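Local coordinates for protein inactive poly [ADP-ribose] polymerase RCD1 (Arabidopsis thaliana, PDB 5NGO) that is an inactive member of the plant poly(ADP-ribose) polymerase family, bound by a downy mildew effector that suppresses plant immunity, at residues G19-L23 with D104-A110; V96-A102 with K161-N167; M130-L136 with E149-D155. Residues are numbered along the deposited sequence.

In the fold
Interaction 2 is the buried centre of the set, pairing strands 98-102 and 162-165 antiparallel within the mixed sheet. Interaction 3, partly buried like interaction 1, continues that sheet to its edge, pairing strands 153-154 and 134-135 in parallel; it touches interaction 2 through Gly153 N and Ile164 O, and through Asp155 and Asn162. Both rest on regular main-chain hydrogen bonds, but interaction 3 adds an aspartate side chain and a tyrosine ring. Interaction 1 joins the loop after helix 9-19 to the loop after strand 98-102 with one backbone bond and apolar packing. It meets interaction 2 where Ser109 OG lies 2.8 Å from Thr101 OG1, and does not touch interaction 3.

Interaction 1. Residues G19-L23 with D104-A110; sequences GTASL and DCPYFSA
Tyr107 lays the inner part of its side chain over Ser22 and Leu23, with its CB 3.4 Å from Ser22 OG and 4.0 Å from Leu23 CG. Its chi1 is p, and its CA-to-CB bond points toward segment 19-23. That segment lies between helix 9-19 and strand 28-33: Gly19 has helical angles (-72/-14), Thr20 is more extended in phi (-115/11), and residues 21-23 form a short 3-10 segment in which Leu23 N donates to Thr20 O at 3.0 Å. Segment 104-110, between strands 98-102 and 121-129, winds helically at 106-108, with Phe108 N to Cys105 O at 2.9 Å and Ser109 N to Pro106 O at 3.2 Å. Pro106 suits the start of this winding because its ring holds phi near -60°.

The CA atoms of Gly19 and Asp104 lie 5.1 Å apart, those of Thr20 and Tyr107 4.4 Å. One hydrogen bond crosses, from Tyr107 N to Gly19 O (3.1 Å, 142°). Gly19 suits this close approach: with the present backbone, a CB would fall 2.5 Å from Pro106 CD. Thr20, in rotamer p, turns CG2 to Pro106 CG (4.0 Å), while its OG1 bonds to Phe16 O. Leu23 (m, t) places CD1 3.7 Å from Ala110 CB, where a methyl group is small enough to fit.

This loop-to-loop packing joins the loop after helix 9-19 to the loop after strand 98-102, which Pro106 seats on the sheet by packing on Trp66 and Met123. With no charged pair across it, the contact depends on close apolar fit and one backbone bond.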
loop_
_atom_site.group_PDB
_atom_site.type_symbol
_atom_site.label_atom_id
_atom_site.label_comp_id
_atom_site.label_asym_id
_atom_site.label_seq_id
_atom_site.Cartn_x
_atom_site.Cartn_y
_atom_site.Cartn_z
ATOM N N GLY A 19 1.845 -7.916 12.971
ATOM C CA GLY A 19 2.829 -7.116 12.257
ATOM C C GLY A 19 3.360 -5.889 12.950
ATOM O O GLY A 19 4.344 -5.344 12.486
ATOM N N THR A 20 2.720 -5.429 14.031
ATOM C CA THR A 20 3.210 -4.286 14.819
ATOM C C THR A 20 3.624 -4.679 16.236
ATOM O O THR A 20 3.880 -3.798 17.074
ATOM C CB THR A 20 2.138 -3.159 14.909
ATOM O OG1 THR A 20 0.909 -3.694 15.433
ATOM C CG2 THR A 20 1.894 -2.538 13.543
ATOM N N ALA A 21 3.718 -5.978 16.515
ATOM C CA ALA A 21 4.024 -6.479 17.881
ATOM C C ALA A 21 5.327 -5.927 18.468
ATOM O O ALA A 21 5.394 -5.625 19.653
ATOM C CB ALA A 21 4.058 -8.003 17.891
ATOM N N SER A 22 6.354 -5.789 17.629
ATOM C CA SER A 22 7.647 -5.218 18.041
ATOM C C SER A 22 7.587 -3.798 18.626
ATOM O O SER A 22 8.513 -3.399 19.321
ATOM C CB SER A 22 8.661 -5.254 16.876
ATOM O OG SER A 22 8.140 -4.704 15.654
ATOM N N LEU A 23 6.525 -3.044 18.341
ATOM C CA LEU A 23 6.367 -1.681 18.865
ATOM C C LEU A 23 5.710 -1.630 20.251
ATOM O O LEU A 23 5.632 -0.550 20.844
ATOM C CB LEU A 23 5.550 -0.825 17.892
ATOM C CG LEU A 23 6.034 -0.794 16.433
ATOM C CD1 LEU A 23 5.036 -0.029 15.578
ATOM C CD2 LEU A 23 7.435 -0.209 16.306
ATOM N N ASP A 104 3.526 -8.226 6.180
ATOM C CA ASP A 104 3.950 -8.661 7.517
ATOM C C ASP A 104 4.849 -7.639 8.238
ATOM O O ASP A 104 5.315 -7.914 9.331
ATOM C CB ASP A 104 4.593 -10.054 7.459
ATOM C CG ASP A 104 5.832 -10.114 6.560
ATOM O OD1 ASP A 104 6.089 -9.163 5.777
ATOM O OD2 ASP A 104 6.567 -11.117 6.646
ATOM N N CYS A 105 5.017 -6.445 7.652
ATOM C CA CYS A 105 5.950 -5.425 8.140
ATOM C C CYS A 105 5.359 -4.068 8.514
ATOM O O CYS A 105 6.080 -3.078 8.476
ATOM C CB CYS A 105 6.992 -5.146 7.049
ATOM S SG CYS A 105 8.045 -6.543 6.750
ATOM N N PRO A 106 4.078 -3.996 8.909
ATOM C CA PRO A 106 3.584 -2.642 9.210
ATOM C C PRO A 106 4.331 -1.885 10.339
ATOM O O PRO A 106 4.269 -0.656 10.354
ATOM C CB PRO A 106 2.113 -2.869 9.565
ATOM C CG PRO A 106 2.026 -4.298 9.973
ATOM C CD PRO A 106 3.080 -5.029 9.220
ATOM N N TYR A 107 5.055 -2.589 11.229
ATOM C CA TYR A 107 5.930 -1.923 12.224
ATOM C C TYR A 107 6.886 -0.904 11.610
ATOM O O TYR A 107 7.262 0.077 12.262
ATOM C CB TYR A 107 6.763 -2.920 13.068
ATOM C CG TYR A 107 7.844 -3.683 12.313
ATOM C CD1 TYR A 107 9.128 -3.138 12.136
ATOM C CD2 TYR A 107 7.600 -4.946 11.795
ATOM C CE1 TYR A 107 10.114 -3.824 11.448
ATOM C CE2 TYR A 107 8.592 -5.653 11.100
ATOM C CZ TYR A 107 9.846 -5.085 10.934
ATOM O OH TYR A 107 10.832 -5.751 10.248
ATOM N N PHE A 108 7.287 -1.171 10.364
ATOM C CA PHE A 108 8.248 -0.363 9.623
ATOM C C PHE A 108 7.763 1.069 9.359
ATOM O O PHE A 108 8.556 1.995 9.372
ATOM C CB PHE A 108 8.549 -1.064 8.285
ATOM C CG PHE A 108 9.924 -0.864 7.762
ATOM C CD1 PHE A 108 10.957 -1.702 8.141
ATOM C CD2 PHE A 108 10.170 0.139 6.826
ATOM C CE1 PHE A 108 12.243 -1.540 7.596
ATOM C CE2 PHE A 108 11.447 0.313 6.275
ATOM C CZ PHE A 108 12.480 -0.525 6.663
ATOM N N SER A 109 6.472 1.241 9.084
ATOM C CA SER A 109 5.934 2.552 8.709
ATOM C C SER A 109 4.806 3.083 9.619
ATOM O O SER A 109 4.252 4.159 9.356
ATOM C CB SER A 109 5.485 2.511 7.249
ATOM O OG SER A 109 4.484 1.542 7.026
ATOM N N ALA A 110 4.500 2.369 10.705
ATOM C CA ALA A 110 3.466 2.787 11.656
ATOM C C ALA A 110 3.682 4.196 12.215
ATOM O O ALA A 110 2.739 4.984 12.290
ATOM C CB ALA A 110 3.344 1.786 12.788
#

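Interaction 2. Residues V96-A102 with K161-N167; sequences VGIHLTA and KNYIVWN
Five main-chain hydrogen bonds join segment 96-102 to segment 161-167, whose strands 98-102 and 162-165 form an antiparallel pair in the sheet of the PARP catalytic fold. Ile98 N donates to Val165 O (2.8 Å) and Val165 N to Ile98 O (2.9 Å); Leu100 N to Tyr163 O (2.9 Å) and Tyr163 N to Leu100 O (2.8 Å); just before the second strand, Ala102 N to Lys161 O (3.0 Å). Ile98-Val165 and Leu100-Tyr163 are hydrogen-bonded pairs, alternating with the non-hydrogen-bonded pairs His99-Ile164 and Thr101-Asn162. The axes approach to 4.7 Å at 151°.

Ile98, Leu100, Tyr163 and Val165 share one face. The apolar bulk of Ile98, Leu100 and Val165 suits burial: Leu100 (chi1 m) sets CD1 3.9 Å from Val165 CG2, and packs on Cys126 and Val128. Tyr163 adds a ring whose OH makes a weak hydrogen bond to Arg63. The other face carries His99, Thr101, Asn162 and Ile164. His99 (m) takes Ile164 CD1 over its ring, while its NE2 bonds to Ser92 OG; Asn162 ND2 bonds to Asp155 OD2. His99 and Asn162 probably occupy the positions of the tyrosine and glutamate of the His-Tyr-Glu triad of active PARPs, consistent with an inactive domain.

The chain turns a corner at Gly97 (-179/-152), where a CB would lie 2.4 Å from Val165 O; without one, Gly97 CA makes a CA-H...O contact to Val165 O at 3.3 Å.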
loop_
_atom_site.group_PDB
_atom_site.type_symbol
_atom_site.label_atom_id
_atom_site.label_comp_id
_atom_site.label_asym_id
_atom_site.label_seq_id
_atom_site.Cartn_x
_atom_site.Cartn_y
_atom_site.Cartn_z
ATOM N N VAL A 96 11.363 7.301 -6.881
ATOM C CA VAL A 96 10.140 8.074 -6.670
ATOM C C VAL A 96 8.933 7.289 -7.170
ATOM O O VAL A 96 8.888 6.822 -8.304
ATOM C CB VAL A 96 10.196 9.447 -7.383
ATOM C CG1 VAL A 96 9.150 10.396 -6.813
ATOM C CG2 VAL A 96 11.605 10.051 -7.306
ATOM N N GLY A 97 7.951 7.140 -6.297
ATOM C CA GLY A 97 6.686 6.471 -6.621
ATOM C C GLY A 97 5.785 6.502 -5.400
ATOM O O GLY A 97 5.916 7.395 -4.538
ATOM N N ILE A 98 4.892 5.519 -5.272
ATOM C CA ILE A 98 4.198 5.288 -4.000
ATOM C C ILE A 98 4.951 4.180 -3.278
ATOM O O ILE A 98 5.197 3.118 -3.851
ATOM C CB ILE A 98 2.686 4.963 -4.183
ATOM C CG1 ILE A 98 1.918 6.176 -4.718
ATOM C CG2 ILE A 98 2.012 4.506 -2.881
ATOM C CD1 ILE A 98 2.150 6.435 -6.177
ATOM N N HIS A 99 5.333 4.439 -2.022
ATOM C CA HIS A 99 6.057 3.476 -1.184
ATOM C C HIS A 99 5.059 2.797 -0.262
ATOM O O HIS A 99 4.322 3.476 0.488
ATOM C CB HIS A 99 7.116 4.192 -0.352
ATOM C CG HIS A 99 8.271 4.690 -1.163
ATOM N ND1 HIS A 99 8.111 5.467 -2.288
ATOM C CD2 HIS A 99 9.608 4.539 -1.002
ATOM C CE1 HIS A 99 9.288 5.771 -2.793
ATOM N NE2 HIS A 99 10.217 5.211 -2.037
ATOM N N LEU A 100 5.009 1.468 -0.318
ATOM C CA LEU A 100 4.158 0.691 0.565
ATOM C C LEU A 100 4.988 -0.319 1.314
ATOM O O LEU A 100 6.041 -0.737 0.847
ATOM C CB LEU A 100 3.062 -0.044 -0.208
ATOM C CG LEU A 100 2.129 0.802 -1.045
ATOM C CD1 LEU A 100 2.594 0.792 -2.510
ATOM C CD2 LEU A 100 0.705 0.309 -0.943
ATOM N N THR A 101 4.459 -0.728 2.466
ATOM C CA THR A 101 5.132 -1.662 3.320
ATOM C C THR A 101 4.516 -3.051 3.111
ATOM O O THR A 101 3.301 -3.186 2.914
ATOM C CB THR A 101 5.003 -1.229 4.777
ATOM O OG1 THR A 101 5.658 0.028 4.993
ATOM C CG2 THR A 101 5.528 -2.300 5.703
ATOM N N ALA A 102 5.361 -4.097 3.107
ATOM C CA ALA A 102 4.874 -5.445 2.877
ATOM C C ALA A 102 3.907 -5.868 4.004
ATOM O O ALA A 102 3.966 -5.323 5.131
ATOM C CB ALA A 102 6.014 -6.408 2.798
ATOM N N LYS A 161 10.268 -5.978 2.357
ATOM C CA LYS A 161 9.850 -4.979 3.324
ATOM C C LYS A 161 9.173 -3.769 2.689
ATOM O O LYS A 161 8.259 -3.217 3.298
ATOM C CB LYS A 161 11.046 -4.522 4.167
ATOM C CG LYS A 161 11.472 -5.558 5.187
ATOM C CD LYS A 161 12.187 -4.894 6.382
ATOM C CE LYS A 161 12.806 -5.917 7.311
ATOM N NZ LYS A 161 13.926 -6.679 6.710
ATOM N N ASN A 162 9.602 -3.367 1.493
ATOM C CA ASN A 162 9.089 -2.177 0.833
ATOM C C ASN A 162 8.783 -2.495 -0.622
ATOM O O ASN A 162 9.587 -3.120 -1.304
ATOM C CB ASN A 162 10.105 -1.034 0.887
ATOM C CG ASN A 162 10.498 -0.670 2.293
ATOM O OD1 ASN A 162 9.973 0.294 2.858
ATOM N ND2 ASN A 162 11.415 -1.446 2.879
ATOM N N TYR A 163 7.618 -2.024 -1.073
ATOM C CA TYR A 163 7.275 -2.027 -2.483
ATOM C C TYR A 163 7.259 -0.595 -2.979
ATOM O O TYR A 163 6.890 0.319 -2.231
ATOM C CB TYR A 163 5.896 -2.613 -2.693
ATOM C CG TYR A 163 5.689 -4.023 -2.186
ATOM C CD1 TYR A 163 6.475 -5.066 -2.617
ATOM C CD2 TYR A 163 4.658 -4.309 -1.298
ATOM C CE1 TYR A 163 6.311 -6.355 -2.102
ATOM C CE2 TYR A 163 4.444 -5.574 -0.824
ATOM C CZ TYR A 163 5.271 -6.611 -1.244
ATOM O OH TYR A 163 5.023 -7.876 -0.792
ATOM N N ILE A 164 7.700 -0.404 -4.221
ATOM C CA ILE A 164 7.624 0.893 -4.891
ATOM C C ILE A 164 6.730 0.667 -6.091
ATOM O O ILE A 164 7.039 -0.166 -6.939
ATOM C CB ILE A 164 9.002 1.372 -5.397
ATOM C CG1 ILE A 164 10.032 1.431 -4.269
ATOM C CG2 ILE A 164 8.885 2.736 -6.067
ATOM C CD1 ILE A 164 9.849 2.591 -3.322
ATOM N N VAL A 165 5.608 1.380 -6.145
ATOM C CA VAL A 165 4.748 1.383 -7.323
ATOM C C VAL A 165 5.021 2.691 -8.056
ATOM O O VAL A 165 4.899 3.778 -7.467
ATOM C CB VAL A 165 3.268 1.264 -6.939
ATOM C CG1 VAL A 165 2.375 1.454 -8.147
ATOM C CG2 VAL A 165 3.015 -0.074 -6.274
ATOM N N TRP A 166 5.396 2.585 -9.336
ATOM C CA TRP A 166 5.784 3.783 -10.131
ATOM C C TRP A 166 4.575 4.682 -10.372
ATOM O O TRP A 166 3.444 4.207 -10.413
ATOM C CB TRP A 166 6.419 3.392 -11.466
ATOM C CG TRP A 166 7.513 2.395 -11.297
ATOM C CD1 TRP A 166 7.520 1.090 -11.727
ATOM C CD2 TRP A 166 8.731 2.589 -10.575
ATOM N NE1 TRP A 166 8.683 0.482 -11.344
ATOM C CE2 TRP A 166 9.441 1.375 -10.629
ATOM C CE3 TRP A 166 9.292 3.678 -9.895
ATOM C CZ2 TRP A 166 10.699 1.222 -10.041
ATOM C CZ3 TRP A 166 10.534 3.532 -9.307
ATOM C CH2 TRP A 166 11.231 2.309 -9.385
ATOM N N ASN A 167 4.819 5.980 -10.532
ATOM C CA ASN A 167 3.737 6.964 -10.679
ATOM C C ASN A 167 2.733 6.598 -11.765
ATOM O O ASN A 167 1.533 6.670 -11.522
ATOM C CB ASN A 167 4.306 8.363 -10.898
ATOM C CG ASN A 167 4.833 8.978 -9.603
ATOM O OD1 ASN A 167 4.946 8.306 -8.577
ATOM N ND2 ASN A 167 5.169 10.260 -9.641
#

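Interaction 3. Residues M130-L136 with E149-D155; sequences MGNMELL and EYDNGVD
A parallel strand pairing at the edge of the mixed sheet of the PARP catalytic fold joins 134-135, one of its two outermost strands within the chain, to 153-154, with an irregular connection of twelve residues between the segments. Glu134 pairs with Gly153 (CA-CA 4.6 Å) and Leu135 with Val154 (5.2 Å). Glu134 straddles its partner in the parallel manner, its N donating to Asn152 O at 3.0 Å and its O accepting from Val154 N at 2.8 Å; Leu136 N then donates to Val154 O at 2.9 Å.

Before the strands, Asn132 meets Asp151 twice: Asp151 N donates to Asn132 O (2.9 Å), and Asn132 N donates to Asp151 OD2 (2.9 Å). Asp151, with chi1 m, suits this place because its carboxylate accepts a main-chain NH with OD2 while OD1 forms a salt bridge to Arg57 of helix 37-57. Gly131 (56/-139) has a positive phi, and a CB on it would come within 2.0 Å of Asp151 OD2.

Tyr150 (chi1 m) turns one ring face to Glu134 CB, a CH-pi contact with CB 4.1 Å from the ring centroid. Glu134, extended as t,t, spends its aliphatic part on this ring and sends its carboxylate on to Gly146 N and Gln142 NE2. Met130 folds back through three m torsions, a bend its flexible thioether allows, to bring CE 3.6 Å from Asn152 CB. A CB on Gly153 would lie 2.5 Å from Leu136 CD1; with none there, Leu136 CD1 packs 3.5 Å from Gly153 CA.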
loop_
_atom_site.group_PDB
_atom_site.type_symbol
_atom_site.label_atom_id
_atom_site.label_comp_id
_atom_site.label_asym_id
_atom_site.label_seq_id
_atom_site.Cartn_x
_atom_site.Cartn_y
_atom_site.Cartn_z
ATOM N N MET A 130 1.845 -6.372 -8.212
ATOM C CA MET A 130 3.294 -6.260 -8.272
ATOM C C MET A 130 3.852 -6.809 -9.579
ATOM O O MET A 130 4.925 -6.384 -9.999
ATOM C CB MET A 130 3.927 -6.959 -7.071
ATOM C CG MET A 130 3.749 -6.181 -5.770
ATOM S SD MET A 130 4.361 -4.498 -5.791
ATOM C CE MET A 130 6.062 -4.696 -6.235
ATOM N N GLY A 131 3.127 -7.744 -10.206
ATOM C CA GLY A 131 3.558 -8.357 -11.461
ATOM C C GLY A 131 4.925 -8.998 -11.357
ATOM O O GLY A 131 5.245 -9.620 -10.346
ATOM N N ASN A 132 5.733 -8.815 -12.405
ATOM C CA ASN A 132 7.144 -9.207 -12.396
ATOM C C ASN A 132 7.947 -8.202 -11.616
ATOM O O ASN A 132 8.246 -7.109 -12.116
ATOM C CB ASN A 132 7.709 -9.279 -13.813
ATOM C CG ASN A 132 7.311 -10.531 -14.511
ATOM O OD1 ASN A 132 6.836 -10.496 -15.609
ATOM N ND2 ASN A 132 7.555 -11.662 -13.870
ATOM N N MET A 133 8.337 -8.579 -10.403
ATOM C CA MET A 133 8.970 -7.644 -9.483
ATOM C C MET A 133 10.420 -7.362 -9.848
ATOM O O MET A 133 11.187 -8.288 -10.080
ATOM C CB MET A 133 8.902 -8.187 -8.050
ATOM C CG MET A 133 7.494 -8.385 -7.561
ATOM S SD MET A 133 7.374 -8.865 -5.855
ATOM C CE MET A 133 7.876 -7.437 -5.033
ATOM N N GLU A 134 10.778 -6.078 -9.896
ATOM C CA GLU A 134 12.169 -5.662 -10.055
ATOM C C GLU A 134 12.814 -5.550 -8.669
ATOM O O GLU A 134 12.315 -4.843 -7.793
ATOM C CB GLU A 134 12.230 -4.303 -10.747
ATOM C CG GLU A 134 13.620 -3.841 -11.118
ATOM C CD GLU A 134 13.658 -2.481 -11.807
ATOM O OE1 GLU A 134 14.745 -1.865 -11.833
ATOM O OE2 GLU A 134 12.614 -1.998 -12.300
ATOM N N LEU A 135 13.934 -6.249 -8.480
ATOM C CA LEU A 135 14.792 -6.050 -7.310
ATOM C C LEU A 135 15.496 -4.708 -7.503
ATOM O O LEU A 135 16.222 -4.553 -8.494
ATOM C CB LEU A 135 15.814 -7.189 -7.178
ATOM C CG LEU A 135 16.829 -7.231 -6.010
ATOM C CD1 LEU A 135 16.209 -6.736 -4.699
ATOM C CD2 LEU A 135 17.495 -8.612 -5.878
ATOM N N LEU A 136 15.253 -3.752 -6.613
ATOM C CA LEU A 136 15.777 -2.406 -6.789
ATOM C C LEU A 136 17.217 -2.235 -6.314
ATOM O O LEU A 136 17.559 -2.564 -5.173
ATOM C CB LEU A 136 14.889 -1.372 -6.091
ATOM C CG LEU A 136 13.699 -0.709 -6.808
ATOM C CD1 LEU A 136 13.113 -1.479 -7.978
ATOM C CD2 LEU A 136 12.592 -0.333 -5.835
ATOM N N GLU A 149 10.433 -5.901 -19.056
ATOM C CA GLU A 149 10.128 -7.183 -18.413
ATOM C C GLU A 149 9.583 -7.047 -16.968
ATOM O O GLU A 149 8.957 -7.981 -16.467
ATOM C CB GLU A 149 11.354 -8.124 -18.449
ATOM C CG GLU A 149 12.529 -7.764 -17.522
ATOM C CD GLU A 149 13.623 -6.939 -18.172
ATOM O OE1 GLU A 149 13.339 -6.073 -19.027
ATOM O OE2 GLU A 149 14.791 -7.138 -17.781
ATOM N N TYR A 150 9.833 -5.895 -16.325
ATOM C CA TYR A 150 9.430 -5.643 -14.940
ATOM C C TYR A 150 8.231 -4.677 -14.814
ATOM O O TYR A 150 8.055 -3.776 -15.630
ATOM C CB TYR A 150 10.607 -5.060 -14.137
ATOM C CG TYR A 150 11.840 -5.947 -14.018
ATOM C CD1 TYR A 150 11.766 -7.231 -13.468
ATOM C CD2 TYR A 150 13.101 -5.478 -14.422
ATOM C CE1 TYR A 150 12.898 -8.034 -13.355
ATOM C CE2 TYR A 150 14.242 -6.270 -14.308
ATOM C CZ TYR A 150 14.129 -7.549 -13.774
ATOM O OH TYR A 150 15.256 -8.325 -13.658
ATOM N N ASP A 151 7.437 -4.870 -13.759
ATOM C CA ASP A 151 6.291 -4.022 -13.463
ATOM C C ASP A 151 6.625 -3.032 -12.333
ATOM O O ASP A 151 7.011 -1.899 -12.623
ATOM C CB ASP A 151 5.068 -4.889 -13.177
ATOM C CG ASP A 151 4.646 -5.703 -14.384
ATOM O OD1 ASP A 151 4.387 -5.106 -15.450
ATOM O OD2 ASP A 151 4.588 -6.946 -14.297
ATOM N N ASN A 152 6.503 -3.448 -11.071
ATOM C CA ASN A 152 6.772 -2.568 -9.914
ATOM C C ASN A 152 7.997 -3.090 -9.141
ATOM O O ASN A 152 8.472 -4.198 -9.399
ATOM C CB ASN A 152 5.517 -2.462 -9.034
ATOM C CG ASN A 152 4.371 -1.714 -9.750
ATOM O OD1 ASN A 152 4.546 -0.623 -10.264
ATOM N ND2 ASN A 152 3.197 -2.328 -9.784
ATOM N N GLY A 153 8.519 -2.280 -8.218
ATOM C CA GLY A 153 9.819 -2.545 -7.584
ATOM C C GLY A 153 9.736 -3.057 -6.156
ATOM O O GLY A 153 8.752 -2.803 -5.456
ATOM N N VAL A 154 10.753 -3.819 -5.722
ATOM C CA VAL A 154 10.867 -4.325 -4.363
ATOM C C VAL A 154 12.300 -4.294 -3.835
ATOM O O VAL A 154 13.239 -4.390 -4.626
ATOM C CB VAL A 154 10.312 -5.757 -4.288
ATOM C CG1 VAL A 154 11.059 -6.767 -5.190
ATOM C CG2 VAL A 154 10.176 -6.246 -2.843
ATOM N N ASP A 155 12.463 -4.150 -2.522
ATOM C CA ASP A 155 13.811 -4.045 -1.914
ATOM C C ASP A 155 14.526 -5.390 -1.675
ATOM O O ASP A 155 15.747 -5.450 -1.708
ATOM C CB ASP A 155 13.784 -3.208 -0.628
ATOM C CG ASP A 155 12.928 -3.810 0.487
ATOM O OD1 ASP A 155 12.214 -4.821 0.289
ATOM O OD2 ASP A 155 12.952 -3.227 1.593
#